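PDB 2C2Q: G/U mismatch-specific DNA glycosylase from Deinococcus radiodurans, which belongs to the uracil-DNA glycosylase superfamily of DNA repair proteins and has a single alpha/beta domain built round a mostly parallel beta-sheet. Local coordinates for residues 52-57 with 168-173; 59-63 with 177-181; 101-107 with 127-131. The protein carries 1 engineered substitution. All blocks are in the same frame, centred on the assembly; numbering follows the deposited sequence.

Contact 1 (52-57 with 168-173); sequences KFWRTL and FRLEPW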
loop_
_atom_site.group_PDB
_atom_site.type_symbol
_atom_site.label_atom_id
_atom_site.label_comp_id
_atom_site.label_asym_id
_atom_site.label_seq_id
_atom_site.Cartn_x
_atom_site.Cartn_y
_atom_site.Cartn_z
ATOM N N LYS A 52 -12.898 -2.920 -1.241
ATOM C CA LYS A 52 -12.641 -4.149 -2.045
ATOM C C LYS A 52 -11.212 -4.709 -1.868
ATOM O O LYS A 52 -10.851 -5.690 -2.501
ATOM C CB LYS A 52 -12.810 -3.874 -3.571
ATOM C CG LYS A 52 -14.136 -3.278 -3.959
ATOM C CD LYS A 52 -14.266 -3.233 -5.523
ATOM C CE LYS A 52 -14.291 -1.788 -5.941
ATOM N NZ LYS A 52 -15.521 -1.121 -5.488
ATOM N N PHE A 53 -10.366 -4.080 -1.006
ATOM C CA PHE A 53 -8.968 -4.466 -0.969
ATOM C C PHE A 53 -8.741 -5.978 -0.699
ATOM O O PHE A 53 -7.985 -6.615 -1.468
ATOM C CB PHE A 53 -8.295 -3.672 0.162
ATOM C CG PHE A 53 -6.815 -3.944 0.296
ATOM C CD1 PHE A 53 -5.869 -3.282 -0.479
ATOM C CD2 PHE A 53 -6.357 -4.817 1.316
ATOM C CE1 PHE A 53 -4.487 -3.527 -0.286
ATOM C CE2 PHE A 53 -4.991 -5.053 1.479
ATOM C CZ PHE A 53 -4.079 -4.434 0.694
ATOM N N TRP A 54 -9.279 -6.521 0.394
ATOM C CA TRP A 54 -9.027 -7.934 0.800
ATOM C C TRP A 54 -9.539 -8.947 -0.259
ATOM O O TRP A 54 -8.788 -9.839 -0.663
ATOM C CB TRP A 54 -9.538 -8.242 2.177
ATOM C CG TRP A 54 -8.810 -7.422 3.206
ATOM C CD1 TRP A 54 -9.329 -6.414 3.929
ATOM C CD2 TRP A 54 -7.394 -7.506 3.562
ATOM N NE1 TRP A 54 -8.361 -5.866 4.761
ATOM C CE2 TRP A 54 -7.156 -6.475 4.527
ATOM C CE3 TRP A 54 -6.312 -8.309 3.143
ATOM C CZ2 TRP A 54 -5.914 -6.300 5.153
ATOM C CZ3 TRP A 54 -5.049 -8.110 3.742
ATOM C CH2 TRP A 54 -4.870 -7.103 4.736
ATOM N N ARG A 55 -10.722 -8.661 -0.781
ATOM C CA ARG A 55 -11.282 -9.445 -1.941
ATOM C C ARG A 55 -10.313 -9.380 -3.119
ATOM O O ARG A 55 -10.004 -10.412 -3.739
ATOM C CB ARG A 55 -12.602 -8.823 -2.350
ATOM C CG ARG A 55 -13.368 -9.444 -3.533
ATOM C CD ARG A 55 -14.771 -8.729 -3.630
ATOM N NE ARG A 55 -15.013 -8.022 -2.345
ATOM C CZ ARG A 55 -15.647 -6.854 -2.199
ATOM N NH1 ARG A 55 -16.192 -6.232 -3.255
ATOM N NH2 ARG A 55 -15.767 -6.311 -0.981
ATOM N N THR A 56 -9.848 -8.171 -3.463
ATOM C CA THR A 56 -8.996 -7.977 -4.602
ATOM C C THR A 56 -7.679 -8.731 -4.472
ATOM O O THR A 56 -7.266 -9.434 -5.382
ATOM C CB THR A 56 -8.789 -6.446 -4.910
ATOM O OG1 THR A 56 -10.079 -5.824 -5.153
ATOM C CG2 THR A 56 -7.903 -6.208 -6.144
ATOM N N LEU A 57 -7.012 -8.646 -3.314
ATOM C CA LEU A 57 -5.800 -9.459 -3.178
ATOM C C LEU A 57 -6.040 -10.955 -3.457
ATOM O O LEU A 57 -5.159 -11.587 -4.026
ATOM C CB LEU A 57 -5.220 -9.342 -1.754
ATOM C CG LEU A 57 -4.714 -7.980 -1.256
ATOM C CD1 LEU A 57 -3.806 -8.103 -0.051
ATOM C CD2 LEU A 57 -4.225 -6.943 -2.177
ATOM N N PHE A 168 -12.890 2.099 -10.303
ATOM C CA PHE A 168 -12.131 0.927 -9.986
ATOM C C PHE A 168 -11.893 0.081 -11.242
ATOM O O PHE A 168 -12.797 -0.066 -12.083
ATOM C CB PHE A 168 -12.854 0.105 -8.919
ATOM C CG PHE A 168 -12.117 -1.111 -8.545
ATOM C CD1 PHE A 168 -10.907 -1.001 -7.817
ATOM C CD2 PHE A 168 -12.560 -2.365 -8.943
ATOM C CE1 PHE A 168 -10.193 -2.133 -7.499
ATOM C CE2 PHE A 168 -11.852 -3.527 -8.622
ATOM C CZ PHE A 168 -10.651 -3.415 -7.880
ATOM N N ARG A 169 -10.672 -0.434 -11.401
ATOM C CA ARG A 169 -10.375 -1.339 -12.522
ATOM C C ARG A 169 -9.459 -2.427 -12.012
ATOM O O ARG A 169 -8.495 -2.114 -11.314
ATOM C CB ARG A 169 -9.650 -0.617 -13.651
ATOM C CG ARG A 169 -10.529 0.330 -14.480
ATOM C CD ARG A 169 -11.663 -0.380 -15.203
ATOM N NE ARG A 169 -12.451 0.592 -15.982
ATOM C CZ ARG A 169 -13.379 1.439 -15.500
ATOM N NH1 ARG A 169 -13.664 1.521 -14.195
ATOM N NH2 ARG A 169 -14.025 2.239 -16.364
ATOM N N LEU A 170 -9.736 -3.670 -12.391
ATOM C CA LEU A 170 -8.951 -4.812 -11.911
ATOM C C LEU A 170 -7.638 -4.938 -12.642
ATOM O O LEU A 170 -6.667 -5.507 -12.105
ATOM C CB LEU A 170 -9.744 -6.114 -11.999
ATOM C CG LEU A 170 -10.728 -6.478 -10.888
ATOM C CD1 LEU A 170 -11.714 -7.596 -11.290
ATOM C CD2 LEU A 170 -9.899 -6.931 -9.608
ATOM N N GLU A 171 -7.578 -4.453 -13.888
ATOM C CA GLU A 171 -6.371 -4.695 -14.685
ATOM C C GLU A 171 -5.065 -4.384 -13.921
ATOM O O GLU A 171 -4.176 -5.241 -13.928
ATOM C CB GLU A 171 -6.362 -3.922 -16.012
ATOM C CG GLU A 171 -5.280 -4.431 -16.964
ATOM C CD GLU A 171 -5.365 -3.758 -18.332
ATOM O OE1 GLU A 171 -6.025 -2.678 -18.438
ATOM O OE2 GLU A 171 -4.750 -4.295 -19.290
ATOM N N PRO A 172 -4.926 -3.181 -13.321
ATOM C CA PRO A 172 -3.652 -2.828 -12.653
ATOM C C PRO A 172 -3.302 -3.763 -11.481
ATOM O O PRO A 172 -2.097 -4.127 -11.328
ATOM C CB PRO A 172 -3.886 -1.373 -12.204
ATOM C CG PRO A 172 -4.981 -0.870 -13.183
ATOM C CD PRO A 172 -5.871 -2.031 -13.277
ATOM N N TRP A 173 -4.321 -4.180 -10.726
ATOM C CA TRP A 173 -4.198 -5.109 -9.600
ATOM C C TRP A 173 -3.832 -6.548 -10.089
ATOM O O TRP A 173 -3.086 -7.281 -9.464
ATOM C CB TRP A 173 -5.518 -5.175 -8.789
ATOM C CG TRP A 173 -5.806 -3.946 -8.022
ATOM C CD1 TRP A 173 -6.467 -2.814 -8.445
ATOM C CD2 TRP A 173 -5.426 -3.701 -6.653
ATOM N NE1 TRP A 173 -6.509 -1.867 -7.435
ATOM C CE2 TRP A 173 -5.913 -2.393 -6.309
ATOM C CE3 TRP A 173 -4.756 -4.468 -5.667
ATOM C CZ2 TRP A 173 -5.689 -1.800 -5.043
ATOM C CZ3 TRP A 173 -4.545 -3.868 -4.371
ATOM C CH2 TRP A 173 -5.027 -2.565 -4.085
#

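Contact 2 (59-63 with 177-181); sequences AVGLT and GDRVR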
loop_
_atom_site.group_PDB
_atom_site.type_symbol
_atom_site.label_atom_id
_atom_site.label_comp_id
_atom_site.label_asym_id
_atom_site.label_seq_id
_atom_site.Cartn_x
_atom_site.Cartn_y
_atom_site.Cartn_z
ATOM N N ALA A 59 -8.602 -12.220 -5.293
ATOM C CA ALA A 59 -9.041 -12.308 -6.710
ATOM C C ALA A 59 -7.847 -12.434 -7.632
ATOM O O ALA A 59 -7.896 -13.227 -8.612
ATOM C CB ALA A 59 -9.857 -11.075 -7.129
ATOM N N VAL A 60 -6.795 -11.660 -7.355
ATOM C CA VAL A 60 -5.617 -11.540 -8.218
ATOM C C VAL A 60 -4.435 -12.434 -7.845
ATOM O O VAL A 60 -3.360 -12.347 -8.449
ATOM C CB VAL A 60 -5.164 -10.063 -8.466
ATOM C CG1 VAL A 60 -6.339 -9.193 -8.936
ATOM C CG2 VAL A 60 -4.508 -9.402 -7.202
ATOM N N GLY A 61 -4.701 -13.277 -6.850
ATOM C CA GLY A 61 -3.789 -14.292 -6.295
ATOM C C GLY A 61 -2.568 -13.682 -5.626
ATOM O O GLY A 61 -1.482 -14.227 -5.703
ATOM N N LEU A 62 -2.712 -12.508 -5.018
ATOM C CA LEU A 62 -1.643 -11.999 -4.111
ATOM C C LEU A 62 -1.715 -12.780 -2.814
ATOM O O LEU A 62 -0.671 -13.019 -2.145
ATOM C CB LEU A 62 -1.798 -10.486 -3.886
ATOM C CG LEU A 62 -1.359 -9.606 -5.039
ATOM C CD1 LEU A 62 -1.827 -8.149 -4.924
ATOM C CD2 LEU A 62 0.169 -9.718 -5.229
ATOM N N THR A 63 -2.925 -13.191 -2.444
ATOM C CA THR A 63 -3.146 -14.117 -1.340
ATOM C C THR A 63 -4.011 -15.313 -1.806
ATOM O O THR A 63 -4.840 -15.164 -2.711
ATOM C CB THR A 63 -3.792 -13.410 -0.106
ATOM O OG1 THR A 63 -5.182 -13.039 -0.338
ATOM C CG2 THR A 63 -3.030 -12.117 0.247
ATOM N N GLY A 177 -0.428 -8.580 -9.395
ATOM C CA GLY A 177 -0.494 -9.983 -8.945
ATOM C C GLY A 177 0.448 -10.870 -9.785
ATOM O O GLY A 177 1.172 -11.731 -9.257
ATOM N N ASP A 178 0.417 -10.649 -11.079
ATOM C CA ASP A 178 1.200 -11.441 -12.041
ATOM C C ASP A 178 2.666 -11.146 -11.851
ATOM O O ASP A 178 3.498 -12.075 -11.895
ATOM C CB ASP A 178 0.842 -10.956 -13.431
ATOM C CG ASP A 178 -0.503 -11.471 -13.889
ATOM O OD1 ASP A 178 -1.129 -12.363 -13.217
ATOM O OD2 ASP A 178 -0.975 -11.026 -14.935
ATOM N N ARG A 179 2.969 -9.858 -11.698
ATOM C CA ARG A 179 4.338 -9.366 -11.439
ATOM C C ARG A 179 4.955 -9.918 -10.141
ATOM O O ARG A 179 6.151 -10.276 -10.119
ATOM C CB ARG A 179 4.392 -7.849 -11.420
ATOM C CG ARG A 179 5.818 -7.305 -11.195
ATOM C CD ARG A 179 6.802 -7.705 -12.313
ATOM N NE ARG A 179 8.112 -7.145 -12.081
ATOM C CZ ARG A 179 9.254 -7.793 -12.351
ATOM N NH1 ARG A 179 9.227 -9.011 -12.892
ATOM N NH2 ARG A 179 10.410 -7.206 -12.079
ATOM N N VAL A 180 4.145 -9.999 -9.084
ATOM C CA VAL A 180 4.575 -10.606 -7.826
ATOM C C VAL A 180 4.829 -12.118 -8.013
ATOM O O VAL A 180 5.872 -12.649 -7.568
ATOM C CB VAL A 180 3.557 -10.310 -6.672
ATOM C CG1 VAL A 180 3.794 -11.220 -5.459
ATOM C CG2 VAL A 180 3.638 -8.860 -6.311
ATOM N N ARG A 181 3.882 -12.802 -8.668
ATOM C CA ARG A 181 4.060 -14.213 -9.052
ATOM C C ARG A 181 5.370 -14.425 -9.833
ATOM O O ARG A 181 6.127 -15.351 -9.568
ATOM C CB ARG A 181 2.872 -14.586 -9.938
ATOM C CG ARG A 181 2.590 -16.052 -10.167
ATOM C CD ARG A 181 1.078 -16.265 -10.553
ATOM N NE ARG A 181 0.204 -15.698 -9.510
ATOM C CZ ARG A 181 -0.638 -14.642 -9.637
ATOM N NH1 ARG A 181 -0.817 -13.983 -10.795
ATOM N NH2 ARG A 181 -1.328 -14.240 -8.570
HETATM O O HOH W 1 0.588 -12.898 -6.813
#

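Contact 3 (101-107 with 127-131); sequences WRPDELR and SETLG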
loop_
_atom_site.group_PDB
_atom_site.type_symbol
_atom_site.label_atom_id
_atom_site.label_comp_id
_atom_site.label_asym_id
_atom_site.label_seq_id
_atom_site.Cartn_x
_atom_site.Cartn_y
_atom_site.Cartn_z
ATOM N N TRP A 101 0.352 13.991 6.343
ATOM C CA TRP A 101 1.036 13.319 5.252
ATOM C C TRP A 101 2.532 13.324 5.502
ATOM O O TRP A 101 3.138 14.418 5.568
ATOM C CB TRP A 101 0.780 14.043 3.945
ATOM C CG TRP A 101 -0.645 14.281 3.629
ATOM C CD1 TRP A 101 -1.363 15.446 3.797
ATOM C CD2 TRP A 101 -1.565 13.317 3.085
ATOM N NE1 TRP A 101 -2.667 15.261 3.397
ATOM C CE2 TRP A 101 -2.828 13.967 2.953
ATOM C CE3 TRP A 101 -1.452 11.970 2.711
ATOM C CZ2 TRP A 101 -3.953 13.326 2.437
ATOM C CZ3 TRP A 101 -2.601 11.324 2.169
ATOM C CH2 TRP A 101 -3.827 12.001 2.067
ATOM N N ARG A 102 3.137 12.131 5.591
ATOM C CA ARG A 102 4.595 12.006 5.828
ATOM C C ARG A 102 5.312 11.105 4.813
ATOM O O ARG A 102 5.840 10.039 5.191
ATOM C CB ARG A 102 4.915 11.605 7.290
ATOM C CG ARG A 102 4.325 12.544 8.365
ATOM C CD ARG A 102 4.949 13.960 8.307
ATOM N NE ARG A 102 6.409 13.800 8.385
ATOM C CZ ARG A 102 7.091 13.661 9.547
ATOM N NH1 ARG A 102 6.451 13.700 10.726
ATOM N NH2 ARG A 102 8.401 13.452 9.531
ATOM N N PRO A 103 5.302 11.496 3.520
ATOM C CA PRO A 103 5.948 10.732 2.458
ATOM C C PRO A 103 7.480 10.588 2.726
ATOM O O PRO A 103 8.115 9.678 2.195
ATOM C CB PRO A 103 5.682 11.560 1.178
ATOM C CG PRO A 103 5.349 12.949 1.642
ATOM C CD PRO A 103 4.744 12.771 3.022
ATOM N N ASP A 104 8.018 11.486 3.550
ATOM C CA ASP A 104 9.406 11.491 3.982
ATOM C C ASP A 104 9.691 10.285 4.865
ATOM O O ASP A 104 10.612 9.546 4.580
ATOM C CB ASP A 104 9.765 12.820 4.674
ATOM C CG ASP A 104 8.909 13.121 5.911
ATOM O OD1 ASP A 104 7.646 13.048 5.805
ATOM O OD2 ASP A 104 9.398 13.441 7.028
ATOM N N GLU A 105 8.835 10.037 5.864
ATOM C CA GLU A 105 8.918 8.805 6.666
ATOM C C GLU A 105 8.708 7.548 5.830
ATOM O O GLU A 105 9.364 6.536 6.063
ATOM C CB GLU A 105 7.934 8.856 7.834
ATOM C CG GLU A 105 8.315 9.874 8.904
ATOM C CD GLU A 105 7.433 9.824 10.119
ATOM O OE1 GLU A 105 6.200 9.600 9.991
ATOM O OE2 GLU A 105 7.982 10.017 11.224
ATOM N N LEU A 106 7.808 7.608 4.846
ATOM C CA LEU A 106 7.616 6.478 3.931
ATOM C C LEU A 106 8.937 6.210 3.192
ATOM O O LEU A 106 9.378 5.091 3.098
ATOM C CB LEU A 106 6.512 6.788 2.903
ATOM C CG LEU A 106 6.289 5.803 1.754
ATOM C CD1 LEU A 106 6.048 4.381 2.289
ATOM C CD2 LEU A 106 5.096 6.329 0.926
ATOM N N ARG A 107 9.523 7.271 2.649
ATOM C CA ARG A 107 10.730 7.099 1.837
ATOM C C ARG A 107 11.851 6.506 2.650
ATOM O O ARG A 107 12.541 5.629 2.163
ATOM C CB ARG A 107 11.109 8.421 1.222
ATOM C CG ARG A 107 10.349 8.731 -0.082
ATOM C CD ARG A 107 10.664 10.172 -0.596
ATOM N NE ARG A 107 9.885 10.582 -1.777
ATOM C CZ ARG A 107 10.166 10.262 -3.037
ATOM N NH1 ARG A 107 11.217 9.485 -3.334
ATOM N NH2 ARG A 107 9.373 10.699 -4.025
ATOM N N SER A 127 0.294 10.597 -5.324
ATOM C CA SER A 127 0.418 12.039 -5.609
ATOM C C SER A 127 1.042 12.796 -4.438
ATOM O O SER A 127 1.928 13.606 -4.654
ATOM C CB SER A 127 -0.942 12.641 -6.053
ATOM O OG SER A 127 -0.920 14.063 -5.965
ATOM N N GLU A 128 0.662 12.471 -3.202
ATOM C CA GLU A 128 1.289 13.084 -2.006
ATOM C C GLU A 128 2.787 12.743 -1.936
ATOM O O GLU A 128 3.568 13.566 -1.478
ATOM C CB GLU A 128 0.599 12.658 -0.716
ATOM C CG GLU A 128 -0.811 13.227 -0.525
ATOM C CD GLU A 128 -0.890 14.763 -0.365
ATOM O OE1 GLU A 128 0.131 15.389 -0.031
ATOM O OE2 GLU A 128 -2.009 15.347 -0.550
ATOM N N THR A 129 3.165 11.553 -2.397
ATOM C CA THR A 129 4.560 11.060 -2.350
ATOM C C THR A 129 5.423 11.526 -3.519
ATOM O O THR A 129 6.556 11.974 -3.306
ATOM C CB THR A 129 4.558 9.512 -2.249
ATOM O OG1 THR A 129 3.816 9.139 -1.079
ATOM C CG2 THR A 129 6.015 8.914 -2.043
ATOM N N LEU A 130 4.885 11.437 -4.728
ATOM C CA LEU A 130 5.655 11.650 -5.953
ATOM C C LEU A 130 5.656 13.114 -6.382
ATOM O O LEU A 130 6.456 13.498 -7.245
ATOM C CB LEU A 130 5.159 10.738 -7.095
ATOM C CG LEU A 130 5.211 9.219 -6.875
ATOM C CD1 LEU A 130 4.476 8.443 -7.983
ATOM C CD2 LEU A 130 6.648 8.718 -6.728
ATOM N N GLY A 131 4.779 13.921 -5.777
ATOM C CA GLY A 131 4.662 15.350 -6.084
ATOM C C GLY A 131 4.042 15.646 -7.451
ATOM O O GLY A 131 4.209 16.746 -7.990
#

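Contact 1 (52-57 with 168-173)
Thr56 lays its methyl group on the indole of Trp173, and Lys52 lays its aliphatic chain on the ring of Phe168; these two pairs carry most of the contact between Lys52 with the start of helix 53-59 and the first turn of helix 171-188 with the loop before it. The methyl sits over one face of the indole, displaced toward the rim, with Thr56 CG2 3.6 Å from Trp173 CD2. Leu170 adds CD2 at the border, 4.1 Å from Thr56 CG2. Further along the indole, its six-membered ring meets Leu57 CD2, 3.8 Å from Trp173 CZ3, and the ring of Phe53, whose plane is turned 83° from it.

The lysine makes a CH-pi contact: Lys52 CE stands 3.7 Å from the centroid of the Phe168 ring, over the face. Bends at the third and fourth torsions (chi3 -114°, chi4 -68°) carry the chain across the ring and on to the amine, which is hydrogen-bonded to His165.

No hydrogen bond spans the two segments; the polar groups are served on their own side or by third parties. Thr56 OG1 returns to Lys52 O at 2.8 Å, from above the carbonyl plane, and that same oxygen also takes Thr56 N. This bond fixes the threonine's rotation with CG2 anti to the backbone N, directed at the indole. Trp173 NE1 is hydrogen-bonded to Pro158 O.

Leu30 of strand 28-32 touches Phe53, Leu57 and Trp173, placing this cluster against the central sheet. The chemistry implies a largely apolar joint between the two helices, its polar ends tethered to loop residues around it.

Contact 2 (59-63 with 177-181)
Arg181 reaches from helix 171-188 to the turn that ends helix 53-59 and uses one nitrogen, NH2, on two successive carbonyls. The bond from Arg181 NH2 to Val60 O is 2.8 Å long and nearly straight (164° at the hydrogen). The second, from Arg181 NH2 to Gly61 O at 2.9 Å, is more bent (136°) and comes from above that carbonyl's plane. Both oxygens lie at the edge of the guanidinium, near its plane. A bend at chi3 (-56°) turns the end of the chain back over its own helix, where Arg181 NH1 forms a salt bridge to Asp178 OD1 at 2.9 Å and Gly177 O lies beneath one face. Asp178 OD1 is also held by Gln174.

One water bridges the two backbones, donating to Gly61 O at 2.7 Å and to Gly177 O at 2.8 Å.

Below this polar layer, Leu62 CD2 packs on Val180 CB at 3.7 Å, the two side chains crossing at about a right angle. Leu62 CD2 also lies 3.8 Å from Gly177 CA. With no side chain on Gly177, Val60 O can come in to 3.7 Å from Gly177 CA. Leu28 of strand 28-32 touches both Leu62 and Val180.

Gly61, with positive phi, closes a Schellman motif, and such a turn leaves carbonyls at the helix C terminus. Arg181 probably offsets the partial negative charge there, while Leu62 packs on the side facing Leu28.

Contact 3 (101-107 with 127-131)
The carboxylate of Glu128 lies flat over the indole of Trp101, the two planes only 10° apart, although the side chains as a whole cross at about a right angle. The methylene leads the approach: Glu128 CG is 3.7 Å from the centroid of the six-membered ring of Trp101 in a CH-pi contact, over the face. A bend at chi2 (-65°) folds the acid across the ring instead of letting it run past. There Glu128 OE2 stays 4.0 Å from Trp101 NE1, and its firm polar partner is Arg124, one turn earlier on the same helix, in a salt bridge.

Beside the stack, Pro103 presses the first turn of helix 103-113 on helix 123-130. Pro103 CB is 3.7 Å from Thr129 CA, and Pro103 CG lies 3.6 Å from Glu128 O. Leu106 follows one turn later, bringing CD2 to 3.7 Å from Thr129 OG1. That hydroxyl is hydrogen-bonded to Gly125 O within its own helix, and both Leu106 and Thr129 also touch Phe120 of strand 117-120.

Arg107 makes the hydrogen bond across the contact. Its chain is extended from CG to NE, and Arg107 NH2 donates to Thr129 O at 3.2 Å, long but fairly straight (164°), coming from above the carbonyl plane. Thr129 lies in the last turn of its helix, so the cation probably eases the negative end of the helix dipole.

Helix 103-113 is the helix of a beta-alpha-beta crossover from strand 80-84 to the parallel strand 117-120, with strand 28-32 between them in the sheet; helix 123-130 follows and packs on it, as in an alpha/beta fold.

From the N terminus, the chain passes strand 28-32 and enters helix 53-59, where 52-57 opens contact 1 and 59-63, just beyond, opens contact 2. It then runs through strand 80-84 to contact 3, a short loop from 101-107 to 127-131 containing strand 117-120. This loop is nested inside both longer ones. Segment 168-173 closes contact 1 and 177-181 closes contact 2, so these two cross. They touch, with centres about 10 Å apart, and together fasten helix 53-59 and its following turn along helix 171-188. Contact 3 lies on the opposite side of the chain's centre, about 23 and 25 Å from them between centres, joining helices 103-113 and 123-130.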